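Local structure of glycosyl transferase (Staphylococcus aureus, 5U02) at residues K287-F301 against Q321-I335. The protein belongs to the glycosyl transferases, this construct pairing a helical linker with two beta-rich C-terminal domains of the E-set type. Residues are numbered along the deposited sequence; the frame is centred on the assembly and turned at random.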
# COMPACT_ATOMS: atom_id res chain seq x y z
N LYS A 287 29.94 30.85 21.12
CA LYS A 287 28.95 31.86 20.77
C LYS A 287 27.98 31.42 19.68
O LYS A 287 27.03 32.16 19.40
CB LYS A 287 29.65 33.16 20.31
CG LYS A 287 30.54 33.77 21.38
CD LYS A 287 29.78 34.02 22.67
CE LYS A 287 28.67 35.05 22.49
NZ LYS A 287 27.49 34.77 23.36
N ASN A 288 28.17 30.24 19.09
CA ASN A 288 27.37 29.85 17.94
C ASN A 288 26.87 28.41 18.03
O ASN A 288 26.44 27.85 17.01
CB ASN A 288 28.18 30.04 16.64
CG ASN A 288 29.43 29.18 16.60
OD1 ASN A 288 29.89 28.66 17.62
ND2 ASN A 288 30.00 29.02 15.41
N LYS A 289 26.89 27.80 19.21
CA LYS A 289 26.51 26.40 19.35
C LYS A 289 25.53 26.23 20.50
O LYS A 289 25.80 26.69 21.63
CB LYS A 289 27.74 25.50 19.57
CG LYS A 289 28.57 25.28 18.31
CD LYS A 289 29.87 24.54 18.61
CE LYS A 289 30.67 24.31 17.33
NZ LYS A 289 32.07 23.87 17.58
N ILE A 290 24.41 25.59 20.22
CA ILE A 290 23.41 25.25 21.23
C ILE A 290 23.51 23.75 21.49
O ILE A 290 23.55 22.95 20.54
CB ILE A 290 22.00 25.66 20.76
CG1 ILE A 290 21.97 27.16 20.48
CG2 ILE A 290 20.95 25.29 21.81
CD1 ILE A 290 20.72 27.65 19.78
N ILE A 291 23.58 23.38 22.76
CA ILE A 291 23.79 21.99 23.17
C ILE A 291 22.55 21.51 23.91
O ILE A 291 22.16 22.10 24.93
CB ILE A 291 25.05 21.83 24.04
CG1 ILE A 291 26.28 22.40 23.34
CG2 ILE A 291 25.27 20.36 24.38
CD1 ILE A 291 26.64 21.69 22.06
N LEU A 292 21.95 20.43 23.42
CA LEU A 292 20.84 19.77 24.09
C LEU A 292 21.38 18.52 24.76
O LEU A 292 21.96 17.66 24.08
CB LEU A 292 19.72 19.43 23.11
CG LEU A 292 19.11 20.59 22.33
CD1 LEU A 292 18.01 20.08 21.43
CD2 LEU A 292 18.59 21.67 23.28
N THR A 293 21.20 18.41 26.07
CA THR A 293 21.71 17.28 26.84
C THR A 293 20.55 16.53 27.48
O THR A 293 19.76 17.11 28.24
CB THR A 293 22.70 17.74 27.91
OG1 THR A 293 23.70 18.56 27.31
CG2 THR A 293 23.37 16.55 28.57
N GLY A 294 20.43 15.24 27.16
CA GLY A 294 19.50 14.38 27.86
C GLY A 294 20.02 14.09 29.26
O GLY A 294 21.13 13.54 29.42
N LEU A 295 19.26 14.47 30.28
CA LEU A 295 19.76 14.36 31.65
C LEU A 295 19.65 12.93 32.18
O LEU A 295 20.59 12.42 32.81
CB LEU A 295 19.01 15.32 32.57
CG LEU A 295 18.98 16.78 32.10
CD1 LEU A 295 18.26 17.65 33.11
CD2 LEU A 295 20.40 17.29 31.84
N ASP A 296 18.51 12.27 31.95
CA ASP A 296 18.27 10.93 32.46
C ASP A 296 18.42 9.85 31.40
O ASP A 296 18.61 8.68 31.75
CB ASP A 296 16.87 10.83 33.07
CG ASP A 296 16.70 11.73 34.30
OD1 ASP A 296 17.72 12.13 34.90
OD2 ASP A 296 15.54 12.02 34.67
N ARG A 297 18.31 10.22 30.13
CA ARG A 297 18.37 9.27 29.03
C ARG A 297 18.74 10.05 27.78
O ARG A 297 18.61 11.28 27.74
CB ARG A 297 17.03 8.55 28.85
CG ARG A 297 15.90 9.47 28.39
CD ARG A 297 14.54 8.79 28.42
NE ARG A 297 13.90 8.86 29.74
CZ ARG A 297 13.60 7.80 30.48
NH1 ARG A 297 13.86 6.58 30.05
NH2 ARG A 297 13.02 7.98 31.66
N GLY A 298 19.23 9.34 26.78
CA GLY A 298 19.54 9.99 25.52
C GLY A 298 18.29 10.29 24.72
O GLY A 298 17.29 9.57 24.79
N TYR A 299 18.35 11.39 23.97
CA TYR A 299 17.31 11.77 23.02
C TYR A 299 17.94 11.90 21.64
O TYR A 299 18.94 12.62 21.48
CB TYR A 299 16.63 13.08 23.42
CG TYR A 299 15.57 12.90 24.48
CD1 TYR A 299 15.90 12.88 25.84
CD2 TYR A 299 14.23 12.76 24.12
CE1 TYR A 299 14.92 12.72 26.80
CE2 TYR A 299 13.25 12.60 25.08
CZ TYR A 299 13.60 12.58 26.42
OH TYR A 299 12.63 12.42 27.37
N VAL A 300 17.37 11.22 20.66
CA VAL A 300 17.90 11.22 19.30
C VAL A 300 17.05 12.16 18.46
O VAL A 300 15.82 12.08 18.46
CB VAL A 300 17.91 9.80 18.70
CG1 VAL A 300 19.13 9.03 19.18
CG2 VAL A 300 16.63 9.05 19.05
N PHE A 301 17.72 13.07 17.75
CA PHE A 301 17.08 14.01 16.85
C PHE A 301 17.59 13.79 15.44
O PHE A 301 18.72 13.32 15.23
CB PHE A 301 17.34 15.47 17.29
CG PHE A 301 16.68 15.84 18.59
CD1 PHE A 301 17.27 15.53 19.80
CD2 PHE A 301 15.46 16.50 18.59
CE1 PHE A 301 16.66 15.87 20.99
CE2 PHE A 301 14.84 16.84 19.78
CZ PHE A 301 15.45 16.53 20.99
N GLN A 321 24.08 14.87 16.02
CA GLN A 321 24.00 14.07 17.24
C GLN A 321 25.43 13.71 17.64
O GLN A 321 25.99 12.73 17.14
CB GLN A 321 23.14 12.83 17.01
CG GLN A 321 22.79 12.09 18.27
CD GLN A 321 21.40 12.42 18.77
OE1 GLN A 321 20.49 12.70 17.98
NE2 GLN A 321 21.22 12.42 20.08
N THR A 322 26.01 14.50 18.54
CA THR A 322 27.42 14.35 18.88
C THR A 322 27.67 13.14 19.78
O THR A 322 28.71 12.49 19.68
CB THR A 322 27.94 15.62 19.55
OG1 THR A 322 27.16 15.90 20.71
CG2 THR A 322 27.84 16.80 18.58
N SER A 323 26.73 12.84 20.68
CA SER A 323 26.73 11.61 21.44
C SER A 323 25.29 11.15 21.58
O SER A 323 24.37 11.77 21.03
CB SER A 323 27.40 11.78 22.81
OG SER A 323 26.50 12.33 23.76
N GLU A 324 25.07 10.07 22.31
CA GLU A 324 23.71 9.55 22.37
C GLU A 324 22.81 10.36 23.29
O GLU A 324 21.58 10.21 23.21
CB GLU A 324 23.72 8.08 22.80
CG GLU A 324 22.79 7.23 21.93
CD GLU A 324 23.17 5.77 21.94
OE1 GLU A 324 23.15 5.16 23.03
OE2 GLU A 324 23.51 5.23 20.86
N ASN A 325 23.35 11.25 24.13
CA ASN A 325 22.53 12.16 24.91
C ASN A 325 22.93 13.62 24.70
O ASN A 325 22.53 14.49 25.48
CB ASN A 325 22.58 11.81 26.40
CG ASN A 325 23.88 12.23 27.05
OD1 ASN A 325 24.95 12.16 26.44
ND2 ASN A 325 23.79 12.69 28.30
N GLU A 326 23.71 13.92 23.66
CA GLU A 326 24.15 15.28 23.40
C GLU A 326 23.97 15.61 21.93
O GLU A 326 24.41 14.87 21.05
CB GLU A 326 25.62 15.48 23.80
CG GLU A 326 25.80 15.64 25.30
CD GLU A 326 27.25 15.71 25.71
OE1 GLU A 326 27.58 16.57 26.54
OE2 GLU A 326 28.05 14.90 25.19
N VAL A 327 23.33 16.75 21.67
CA VAL A 327 23.04 17.23 20.34
C VAL A 327 23.60 18.64 20.20
O VAL A 327 23.45 19.46 21.12
CB VAL A 327 21.52 17.22 20.07
CG1 VAL A 327 21.17 18.13 18.92
CG2 VAL A 327 21.05 15.80 19.78
N GLU A 328 24.26 18.91 19.08
CA GLU A 328 24.82 20.22 18.81
C GLU A 328 24.08 20.87 17.65
O GLU A 328 23.85 20.24 16.61
CB GLU A 328 26.31 20.12 18.48
CG GLU A 328 26.90 21.43 17.98
CD GLU A 328 28.28 21.25 17.39
OE1 GLU A 328 29.26 21.23 18.16
OE2 GLU A 328 28.39 21.12 16.15
N ILE A 329 23.70 22.13 17.84
CA ILE A 329 23.10 22.93 16.78
C ILE A 329 24.10 24.03 16.47
O ILE A 329 24.25 24.98 17.25
CB ILE A 329 21.73 23.49 17.19
CG1 ILE A 329 20.75 22.35 17.46
CG2 ILE A 329 21.19 24.41 16.09
CD1 ILE A 329 19.39 22.79 17.95
N LEU A 330 24.80 23.89 15.35
CA LEU A 330 25.80 24.86 14.90
C LEU A 330 25.07 25.99 14.17
O LEU A 330 24.66 25.83 13.03
CB LEU A 330 26.83 24.19 14.01
CG LEU A 330 27.91 25.09 13.40
CD1 LEU A 330 28.73 25.76 14.49
CD2 LEU A 330 28.81 24.30 12.45
N LEU A 331 24.93 27.13 14.84
CA LEU A 331 24.17 28.25 14.30
C LEU A 331 24.93 28.94 13.18
O LEU A 331 26.16 28.86 13.07
CB LEU A 331 23.84 29.25 15.41
CG LEU A 331 22.96 28.75 16.54
CD1 LEU A 331 22.85 29.81 17.62
CD2 LEU A 331 21.59 28.38 16.00
N SER A 332 24.18 29.66 12.34
CA SER A 332 24.76 30.39 11.22
C SER A 332 25.41 31.70 11.63
O SER A 332 26.13 32.30 10.82
CB SER A 332 23.70 30.66 10.16
OG SER A 332 22.77 31.62 10.63
N LYS A 333 25.18 32.16 12.86
CA LYS A 333 25.79 33.38 13.36
C LYS A 333 25.87 33.28 14.88
O LYS A 333 25.36 32.35 15.50
CB LYS A 333 25.01 34.62 12.93
CG LYS A 333 23.65 34.75 13.60
CD LYS A 333 23.03 36.12 13.32
CE LYS A 333 21.77 36.31 14.15
NZ LYS A 333 21.19 37.68 13.98
N ASP A 334 26.53 34.27 15.48
CA ASP A 334 26.63 34.32 16.93
C ASP A 334 25.29 34.71 17.55
O ASP A 334 24.49 35.45 16.96
CB ASP A 334 27.70 35.32 17.37
CG ASP A 334 29.11 34.79 17.19
OD1 ASP A 334 29.26 33.58 16.94
OD2 ASP A 334 30.06 35.58 17.32
N ILE A 335 25.04 34.22 18.76
CA ILE A 335 23.87 34.61 19.53
C ILE A 335 24.34 35.08 20.90
O ILE A 335 25.10 34.38 21.57
CB ILE A 335 22.84 33.47 19.64
CG1 ILE A 335 21.61 33.95 20.42
CG2 ILE A 335 23.45 32.21 20.26
CD1 ILE A 335 20.44 32.98 20.37
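Q321 reaches across to the backbone of Y299 and F301 with both ends of its amide. Going outward from the backbone, CB points toward 287-301, CG stands anti to the backbone N (chi1 -169°), and the bend at CG brings Q321 CD over V300 CA, 3.7 Å away. From there Q321 NE2 gives a hydrogen bond to Y299 O at 2.7 Å, the oxygen lying close to the amide plane, while Q321 OE1 takes F301 N at 2.8 Å on a lone pair. Two bonds on one flat group fix its rotation and tie residues 299-301 to Q321. Next to it, V327 CG2 meets F301 CD1 obliquely, and both side chains touch L319 of strand 313-323.

Strands 289-294 and 326-331 run antiparallel, neighbours in the seven-stranded sheet of the second C-terminal domain, whose family belongs to the E-set clan. I290 bonds to I329 and L292 to V327, each pair in both directions, and their side chains share the buried face; I290 CD1 also packs on L331 CD1 at 3.7 Å. On the other face, K289 runs extended past E328, K289 CD 3.4 Å from E328 OE1. Its NZ makes just a long salt bridge there, its stronger partner being D312 of the second subunit.

At the S323-E326 turn, N325 holds G294 twice: its O accepts G294 N, and N325 ND2 donates to G294 O at 3.0 Å, within the carbonyl plane. K287 does likewise at the far end, its O receiving I335 N and its curled chain swinging NZ back to I335 O.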